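Local coordinates for Lmo2445 protein (Listeria monocytogenes EGD-e, PDB 5HZL) that is a secreted, internalin-like leucine-rich-repeat protein of unknown function that binds calcium ions, at residues L239-N245 against H275-L281. Sequence-based numbering, arbitrary orientation.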
loop_
_atom_site.group_PDB
_atom_site.type_symbol
_atom_site.label_atom_id
_atom_site.label_comp_id
_atom_site.label_asym_id
_atom_site.label_seq_id
_atom_site.Cartn_x
_atom_site.Cartn_y
_atom_site.Cartn_z
ATOM N N LEU A 239 -13.901 -13.149 19.869
ATOM C CA LEU A 239 -15.254 -12.635 20.094
ATOM C C LEU A 239 -15.715 -11.703 18.967
ATOM O O LEU A 239 -14.893 -11.135 18.246
ATOM C CB LEU A 239 -15.369 -11.919 21.457
ATOM C CG LEU A 239 -15.228 -12.723 22.773
ATOM C CD1 LEU A 239 -13.878 -13.432 22.932
ATOM C CD2 LEU A 239 -15.486 -11.814 23.975
ATOM N N ILE A 240 -17.039 -11.563 18.834
ATOM C CA ILE A 240 -17.682 -10.713 17.806
ATOM C C ILE A 240 -18.868 -9.912 18.384
ATOM O O ILE A 240 -19.698 -10.460 19.100
ATOM C CB ILE A 240 -18.085 -11.539 16.571
ATOM C CG1 ILE A 240 -18.887 -10.685 15.588
ATOM C CG2 ILE A 240 -18.925 -12.741 16.966
ATOM C CD1 ILE A 240 -19.178 -11.378 14.269
ATOM N N ILE A 241 -18.918 -8.615 18.070
ATOM C CA ILE A 241 -19.947 -7.689 18.560
ATOM C C ILE A 241 -20.608 -6.970 17.386
ATOM O O ILE A 241 -19.940 -6.624 16.424
ATOM C CB ILE A 241 -19.350 -6.598 19.514
ATOM C CG1 ILE A 241 -18.711 -7.192 20.791
ATOM C CG2 ILE A 241 -20.403 -5.566 19.922
ATOM C CD1 ILE A 241 -17.395 -7.915 20.599
ATOM N N ILE A 242 -21.922 -6.761 17.473
ATOM C CA ILE A 242 -22.724 -6.063 16.457
ATOM C C ILE A 242 -23.270 -4.797 17.119
ATOM O O ILE A 242 -23.921 -4.874 18.152
ATOM C CB ILE A 242 -23.859 -6.950 15.864
ATOM C CG1 ILE A 242 -23.327 -7.867 14.749
ATOM C CG2 ILE A 242 -24.919 -6.105 15.170
ATOM C CD1 ILE A 242 -22.232 -8.823 15.153
ATOM N N LYS A 243 -23.002 -3.642 16.523
ATOM C CA LYS A 243 -23.452 -2.375 17.077
ATOM C C LYS A 243 -24.280 -1.608 16.084
ATOM O O LYS A 243 -24.180 -1.824 14.881
ATOM C CB LYS A 243 -22.267 -1.528 17.515
ATOM C CG LYS A 243 -21.371 -2.276 18.470
ATOM C CD LYS A 243 -20.351 -1.403 19.168
ATOM C CE LYS A 243 -19.313 -0.841 18.237
ATOM N NZ LYS A 243 -18.385 -0.026 19.062
ATOM N N ASP A 244 -25.092 -0.703 16.616
ATOM C CA ASP A 244 -25.979 0.129 15.828
ATOM C C ASP A 244 -25.805 1.552 16.324
ATOM O O ASP A 244 -26.146 1.848 17.459
ATOM C CB ASP A 244 -27.415 -0.343 16.031
ATOM C CG ASP A 244 -28.423 0.463 15.234
ATOM O OD1 ASP A 244 -28.077 0.946 14.130
ATOM O OD2 ASP A 244 -29.579 0.597 15.712
ATOM N N ASN A 245 -25.265 2.420 15.471
ATOM C CA ASN A 245 -25.014 3.816 15.815
ATOM C C ASN A 245 -24.163 3.933 17.085
ATOM O O ASN A 245 -24.427 4.766 17.955
ATOM C CB ASN A 245 -26.331 4.608 15.927
ATOM C CG ASN A 245 -27.047 4.754 14.589
ATOM O OD1 ASN A 245 -26.419 4.995 13.554
ATOM N ND2 ASN A 245 -28.371 4.642 14.609
ATOM N N HIS A 275 -29.042 4.327 10.083
ATOM C CA HIS A 275 -28.391 3.401 11.000
ATOM C C HIS A 275 -26.992 3.052 10.489
ATOM O O HIS A 275 -26.810 2.730 9.314
ATOM C CB HIS A 275 -29.208 2.107 11.149
ATOM C CG HIS A 275 -30.549 2.291 11.795
ATOM N ND1 HIS A 275 -30.724 2.305 13.166
ATOM C CD2 HIS A 275 -31.784 2.447 11.261
ATOM C CE1 HIS A 275 -32.005 2.475 13.447
ATOM N NE2 HIS A 275 -32.670 2.563 12.308
ATOM N N LEU A 276 -26.007 3.126 11.378
ATOM C CA LEU A 276 -24.636 2.783 11.053
ATOM C C LEU A 276 -24.380 1.476 11.802
ATOM O O LEU A 276 -24.325 1.450 13.032
ATOM C CB LEU A 276 -23.677 3.880 11.504
ATOM C CG LEU A 276 -22.201 3.632 11.208
ATOM C CD1 LEU A 276 -21.995 3.499 9.701
ATOM C CD2 LEU A 276 -21.338 4.741 11.795
ATOM N N LEU A 277 -24.248 0.389 11.057
ATOM C CA LEU A 277 -24.027 -0.921 11.650
ATOM C C LEU A 277 -22.553 -1.239 11.670
ATOM O O LEU A 277 -21.837 -0.931 10.734
ATOM C CB LEU A 277 -24.809 -1.960 10.870
ATOM C CG LEU A 277 -26.318 -1.752 11.032
ATOM C CD1 LEU A 277 -27.097 -2.441 9.933
ATOM C CD2 LEU A 277 -26.777 -2.205 12.406
ATOM N N GLU A 278 -22.107 -1.866 12.744
ATOM C CA GLU A 278 -20.711 -2.197 12.887
ATOM C C GLU A 278 -20.495 -3.607 13.416
ATOM O O GLU A 278 -21.179 -4.041 14.330
ATOM C CB GLU A 278 -20.056 -1.164 13.807
ATOM C CG GLU A 278 -18.591 -1.430 14.147
ATOM C CD GLU A 278 -17.955 -0.325 14.978
ATOM O OE1 GLU A 278 -18.181 0.872 14.687
ATOM O OE2 GLU A 278 -17.197 -0.661 15.915
ATOM N N ILE A 279 -19.542 -4.303 12.808
ATOM C CA ILE A 279 -19.142 -5.638 13.201
ATOM C C ILE A 279 -17.755 -5.409 13.780
ATOM O O ILE A 279 -16.849 -5.034 13.061
ATOM C CB ILE A 279 -19.062 -6.607 12.014
ATOM C CG1 ILE A 279 -20.429 -6.724 11.340
ATOM C CG2 ILE A 279 -18.604 -7.980 12.487
ATOM C CD1 ILE A 279 -20.449 -7.591 10.092
ATOM N N SER A 280 -17.611 -5.617 15.082
ATOM C CA SER A 280 -16.356 -5.435 15.797
ATOM C C SER A 280 -15.794 -6.806 16.146
ATOM O O SER A 280 -16.441 -7.573 16.843
ATOM C CB SER A 280 -16.630 -4.623 17.057
ATOM O OG SER A 280 -15.490 -4.537 17.886
ATOM N N LEU A 281 -14.592 -7.099 15.662
ATOM C CA LEU A 281 -13.902 -8.377 15.887
ATOM C C LEU A 281 -12.738 -8.138 16.836
ATOM O O LEU A 281 -12.193 -7.043 16.857
ATOM C CB LEU A 281 -13.359 -8.868 14.558
ATOM C CG LEU A 281 -14.404 -8.840 13.436
ATOM C CD1 LEU A 281 -13.773 -9.131 12.086
ATOM C CD2 LEU A 281 -15.544 -9.798 13.732
#
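Lys-243 and Glu-278 sit opposite each other as a hydrogen-bonded antiparallel pair, their side chains running alongside one another on the more solvent-accessible face of the sheet. Glu-278 reaches out extended, whereas Lys-243 bends at chi3 (-67°), bringing NZ to 3.4 Å from OE2 of Glu-278 in a salt bridge. The backbones beneath are joined by Lys-243 N to Glu-278 O at 2.9 Å; the Ile-241/Ser-280 pair repeats the pattern.

On the other face aliphatic residues stand side by side: Ile-240 CD1 meets Ile-279 CG2 at 3.9 Å, and CG1 of Ile-240 lies against CD2 of Leu-281. Helix 223-227 packs on Ile-279 and Leu-281, an apolar setting that suits branched aliphatic side chains.

Where strand 240-244 ends, side chains join the backbone in the bonding. His-275 ND1 donates a bent bond (138°) to the syn lone pair of Asp-244 OD1 at 3.1 Å, OD1 lying somewhat out of the ring plane, and a weak one to OD2; NE2 is hydrogen-bonded to Gln-271 O. Asn-245, in left-handed backbone conformation suited to asparagine, donates its backbone N-H to Leu-276 O (2.8 Å) and takes Leu-276 N on OD1 from above the amide plane.

These neighbours in the C-terminal domain's mixed sheet thus pair a largely apolar inner face, Asp-244 at its end, with a mixed outer one bearing an ion pair; facing carboxylate and carbonyl, His-275 is probably doubly protonated.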